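Local coordinates for protein 2-nitrobenzoate nitroreductase (Pseudomonas fluorescens, PDB 4Z85) that reduces the nitro group of 2-nitrobenzoate as a member of the flavoredoxin family, probably with FMN as its bound cofactor, at residues L175-V179 / D180-P184; W16-T19 / G20-P24. One frame throughout, in Å; residues are numbered along the deposited sequence.

Interaction 1. Residues L175-V179 / D180-P184; sequences LRVRV and DLFQP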
loop_
_atom_site.group_PDB
_atom_site.type_symbol
_atom_site.label_atom_id
_atom_site.label_comp_id
_atom_site.label_asym_id
_atom_site.label_seq_id
_atom_site.Cartn_x
_atom_site.Cartn_y
_atom_site.Cartn_z
ATOM N N LEU A 175 -4.243 0.076 -23.817
ATOM C CA LEU A 175 -4.428 0.777 -22.542
ATOM C C LEU A 175 -4.032 -0.117 -21.376
ATOM O O LEU A 175 -4.777 -0.267 -20.409
ATOM C CB LEU A 175 -5.872 1.254 -22.381
ATOM C CG LEU A 175 -6.233 2.421 -23.293
ATOM C CD1 LEU A 175 -7.665 2.867 -23.060
ATOM C CD2 LEU A 175 -5.266 3.563 -23.060
ATOM N N ARG A 176 -2.858 -0.729 -21.491
ATOM C CA ARG A 176 -2.328 -1.585 -20.440
ATOM C C ARG A 176 -0.903 -1.196 -20.121
ATOM O O ARG A 176 -0.102 -0.955 -21.022
ATOM C CB ARG A 176 -2.370 -3.060 -20.848
ATOM C CG ARG A 176 -3.757 -3.620 -20.994
ATOM C CD ARG A 176 -4.533 -3.419 -19.726
ATOM N NE ARG A 176 -5.947 -3.695 -19.919
ATOM C CZ ARG A 176 -6.485 -4.905 -19.836
ATOM N NH1 ARG A 176 -5.716 -5.959 -19.569
ATOM N NH2 ARG A 176 -7.789 -5.059 -20.026
ATOM N N VAL A 177 -0.575 -1.143 -18.836
ATOM C CA VAL A 177 0.817 -1.007 -18.450
ATOM C C VAL A 177 1.532 -2.285 -18.871
ATOM O O VAL A 177 0.981 -3.386 -18.744
ATOM C CB VAL A 177 0.966 -0.769 -16.931
ATOM C CG1 VAL A 177 2.424 -0.807 -16.505
ATOM C CG2 VAL A 177 0.333 0.559 -16.562
ATOM N N ARG A 178 2.739 -2.150 -19.403
ATOM C CA ARG A 178 3.544 -3.331 -19.660
ATOM C C ARG A 178 4.140 -3.774 -18.329
ATOM O O ARG A 178 5.196 -3.291 -17.908
ATOM C CB ARG A 178 4.618 -3.053 -20.711
ATOM C CG ARG A 178 4.018 -2.757 -22.084
ATOM C CD ARG A 178 5.008 -2.972 -23.211
ATOM N NE ARG A 178 4.585 -2.282 -24.426
ATOM C CZ ARG A 178 3.739 -2.787 -25.319
ATOM N NH1 ARG A 178 3.225 -3.996 -25.139
ATOM N NH2 ARG A 178 3.407 -2.084 -26.395
ATOM N N VAL A 179 3.444 -4.702 -17.677
ATOM C CA VAL A 179 3.730 -5.057 -16.287
ATOM C C VAL A 179 5.106 -5.698 -16.150
ATOM O O VAL A 179 5.811 -5.479 -15.160
ATOM C CB VAL A 179 2.622 -5.992 -15.722
ATOM C CG1 VAL A 179 3.015 -6.583 -14.376
ATOM C CG2 VAL A 179 1.311 -5.225 -15.591
ATOM N N ASP A 180 5.508 -6.459 -17.164
ATOM C CA ASP A 180 6.811 -7.110 -17.153
ATOM C C ASP A 180 7.967 -6.110 -17.116
ATOM O O ASP A 180 8.999 -6.378 -16.501
ATOM C CB ASP A 180 6.967 -8.021 -18.381
ATOM C CG ASP A 180 6.049 -9.231 -18.339
ATOM O OD1 ASP A 180 5.059 -9.217 -17.573
ATOM O OD2 ASP A 180 6.311 -10.202 -19.081
ATOM N N LEU A 181 7.804 -4.961 -17.770
ATOM C CA LEU A 181 8.903 -4.001 -17.887
ATOM C C LEU A 181 8.971 -2.973 -16.760
ATOM O O LEU A 181 10.048 -2.475 -16.434
ATOM C CB LEU A 181 8.816 -3.259 -19.220
ATOM C CG LEU A 181 8.946 -4.086 -20.497
ATOM C CD1 LEU A 181 8.746 -3.184 -21.707
ATOM C CD2 LEU A 181 10.301 -4.762 -20.548
ATOM N N PHE A 182 7.812 -2.643 -16.193
ATOM C CA PHE A 182 7.729 -1.702 -15.084
ATOM C C PHE A 182 8.206 -2.394 -13.810
ATOM O O PHE A 182 7.618 -3.382 -13.384
ATOM C CB PHE A 182 6.288 -1.187 -14.938
ATOM C CG PHE A 182 6.073 -0.278 -13.757
ATOM C CD1 PHE A 182 6.955 0.751 -13.484
ATOM C CD2 PHE A 182 4.972 -0.453 -12.935
ATOM C CE1 PHE A 182 6.745 1.595 -12.407
ATOM C CE2 PHE A 182 4.760 0.384 -11.849
ATOM C CZ PHE A 182 5.643 1.400 -11.591
ATOM N N GLN A 183 9.287 -1.892 -13.224
ATOM C CA GLN A 183 9.902 -2.567 -12.084
ATOM C C GLN A 183 10.077 -1.622 -10.914
ATOM O O GLN A 183 11.190 -1.221 -10.570
ATOM C CB GLN A 183 11.247 -3.187 -12.486
ATOM C CG GLN A 183 11.096 -4.283 -13.525
ATOM C CD GLN A 183 12.395 -5.052 -13.729
ATOM O OE1 GLN A 183 13.477 -4.518 -13.505
ATOM N NE2 GLN A 183 12.288 -6.311 -14.136
ATOM N N PRO A 184 8.961 -1.289 -10.262
ATOM C CA PRO A 184 9.062 -0.380 -9.118
ATOM C C PRO A 184 9.762 -1.010 -7.912
ATOM O O PRO A 184 9.810 -2.235 -7.777
ATOM C CB PRO A 184 7.598 -0.065 -8.793
ATOM C CG PRO A 184 6.846 -1.284 -9.257
ATOM C CD PRO A 184 7.581 -1.737 -10.508
#
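V177 and F182 both send their first branch away from the backbone N: V177 CG1 lies anti to it (chi1 173°) and F182 CG does the same (chi1 176°), which carries both side chains onto one flank of the turn. There V177 CG1 approaches F182 CB at 4.2 Å, the two side chains crossing at a slant, and the methyl lies obliquely to the ring. One face of that ring is covered by its own chain, with P184 CD 3.6 Å above the plane over the centre, and P136 and L169 add further cover to the F182 side chain.

Across the turn, R178 O accepts from two amides. L181 N donates to R178 O at 3.1 Å, while F182 N, 3.2 Å from R178 O, gives the straighter hydrogen bond (N-H...O 156°). On another flank the R178 and L181 side chains run side by side in the same direction, R178 CD meeting L181 CD1 at 4.0 Å.

V179 O and F182 O stand 3.3 Å apart, an acceptor pair that would be unfavourable alone. Both accept from the guanidinium of R199, V179 O from NH1 and F182 O from NH2, so one cation joins the two carbonyls. V177 also packs on G20 of the second subunit.

Before the turn, L175 and R176 both face D171 in a G1 beta bulge of the small antiparallel pair 170-171/176-177. With V179, D180 and L181 in helical conformation, the i+3 and i+4 bonds to R178 O define one isolated helical turn, an alpha-turn enclosing a type I beta-turn centred on V179 and D180, that leads from this hairpin towards strand 185-187.

Interaction 2. Residues W16-T19 / G20-P24; sequences WLIT and GSVGP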
loop_
_atom_site.group_PDB
_atom_site.type_symbol
_atom_site.label_atom_id
_atom_site.label_comp_id
_atom_site.label_asym_id
_atom_site.label_seq_id
_atom_site.Cartn_x
_atom_site.Cartn_y
_atom_site.Cartn_z
ATOM N N TRP A 16 7.883 0.646 14.500
ATOM C CA TRP A 16 8.744 -0.404 13.965
ATOM C C TRP A 16 8.002 -1.701 13.688
ATOM O O TRP A 16 8.282 -2.359 12.675
ATOM C CB TRP A 16 9.938 -0.662 14.893
ATOM C CG TRP A 16 11.000 0.344 14.659
ATOM C CD1 TRP A 16 11.222 1.481 15.370
ATOM C CD2 TRP A 16 11.968 0.331 13.608
ATOM N NE1 TRP A 16 12.280 2.178 14.836
ATOM C CE2 TRP A 16 12.755 1.491 13.752
ATOM C CE3 TRP A 16 12.252 -0.556 12.562
ATOM C CZ2 TRP A 16 13.810 1.792 12.886
ATOM C CZ3 TRP A 16 13.303 -0.257 11.703
ATOM C CH2 TRP A 16 14.065 0.910 11.869
ATOM N N LEU A 17 7.054 -2.075 14.547
ATOM C CA LEU A 17 6.350 -3.341 14.336
ATOM C C LEU A 17 5.378 -3.261 13.131
ATOM O O LEU A 17 5.268 -4.213 12.321
ATOM C CB LEU A 17 5.599 -3.761 15.593
ATOM C CG LEU A 17 6.500 -4.195 16.760
ATOM C CD1 LEU A 17 5.647 -4.601 17.952
ATOM C CD2 LEU A 17 7.410 -5.340 16.338
ATOM N N ILE A 18 4.708 -2.118 13.018
ATOM C CA ILE A 18 3.821 -1.873 11.877
ATOM C C ILE A 18 4.609 -1.830 10.564
ATOM O O ILE A 18 4.316 -2.600 9.637
ATOM C CB ILE A 18 3.037 -0.559 12.022
ATOM C CG1 ILE A 18 2.100 -0.618 13.228
ATOM C CG2 ILE A 18 2.242 -0.279 10.725
ATOM C CD1 ILE A 18 1.531 0.740 13.614
ATOM N N THR A 19 5.615 -0.963 10.475
ATOM C CA THR A 19 6.344 -0.843 9.202
ATOM C C THR A 19 7.151 -2.095 8.875
ATOM O O THR A 19 7.445 -2.369 7.703
ATOM C CB THR A 19 7.278 0.372 9.173
ATOM O OG1 THR A 19 8.223 0.297 10.258
ATOM C CG2 THR A 19 6.476 1.680 9.250
ATOM N N GLY A 20 7.513 -2.866 9.892
ATOM C CA GLY A 20 8.165 -4.128 9.623
ATOM C C GLY A 20 7.252 -5.267 9.234
ATOM O O GLY A 20 7.747 -6.276 8.703
ATOM N N SER A 21 5.945 -5.150 9.512
ATOM C CA SER A 21 5.043 -6.264 9.208
ATOM C C SER A 21 4.085 -6.055 8.018
ATOM O O SER A 21 3.427 -7.009 7.587
ATOM C CB SER A 21 4.218 -6.626 10.450
ATOM O OG SER A 21 3.490 -5.498 10.901
ATOM N N VAL A 22 3.994 -4.836 7.479
ATOM C CA VAL A 22 3.184 -4.673 6.268
ATOM C C VAL A 22 4.092 -4.278 5.105
ATOM O O VAL A 22 4.747 -3.244 5.127
ATOM C CB VAL A 22 2.025 -3.630 6.435
ATOM C CG1 VAL A 22 2.517 -2.291 6.989
ATOM C CG2 VAL A 22 1.320 -3.409 5.090
ATOM N N GLY A 23 4.162 -5.130 4.093
ATOM C CA GLY A 23 5.059 -4.850 2.986
ATOM C C GLY A 23 4.905 -5.906 1.914
ATOM O O GLY A 23 4.159 -6.863 2.101
ATOM N N PRO A 24 5.577 -5.720 0.779
ATOM C CA PRO A 24 6.289 -4.484 0.460
ATOM C C PRO A 24 5.266 -3.377 0.164
ATOM O O PRO A 24 4.145 -3.692 -0.257
ATOM C CB PRO A 24 7.082 -4.871 -0.791
ATOM C CG PRO A 24 6.147 -5.851 -1.493
ATOM C CD PRO A 24 5.454 -6.612 -0.393
HETATM O O HOH W 1 7.436 -4.535 5.301
#
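S21 reaches back to L17 through both atoms of its side chain. Its CB lies 3.2 Å from L17 O, and OG, placed between the backbone N and the carbonyl carbon (chi1 58°), donates to L17 O at 2.6 Å, tilted modestly from the carbonyl plane. S21 OG also comes within 3.3 Å of I18 O, as a contact, and is hydrogen-bonded to the indole NE1 of W139 of the second subunit. An alanine here would remove the hydroxyl, and is likely to leave L17 O without this donor and that indole N-H without its acceptor at a buried interface.

Beside it, I18 O receives two amides, S21 N and V22 N, the latter at 3.1 Å from I18 O. V22 CG1 lies beside this oxygen, 3.2 Å from I18 O. The preceding bond, G20 N to W16 O at 2.9 Å, is a regular i+4 one. A water spans the helix end, donating to T19 O and weakly to V22 O, and R25 NH1 bonds both carbonyls.

This is the C-terminal end of helix 11-21, leading through a cis peptide before P24 to strand 28-33. Y49, on strand 39-52 of the second subunit, packs against I18 and T19.

From the N terminus, the chain first closes interaction 2, a short turn where helix 11-21 ends, and then enters the antiparallel barrel. Only after strand 153-165 and the 170-171/176-177 hairpin does it reach interaction 1, the turn before strand 185-187. The two are in series, neither nested nor crossed, and within one subunit they do not touch: their centres are 26 Å apart and their nearest atoms about 8 Å. They meet across the dimer instead. R176 makes a cation-pi contact with W16 of the second subunit, and L175 and P184 pack on its L17 and G23. The helix end of one chain is thus joined to the hairpin and following turn of the other.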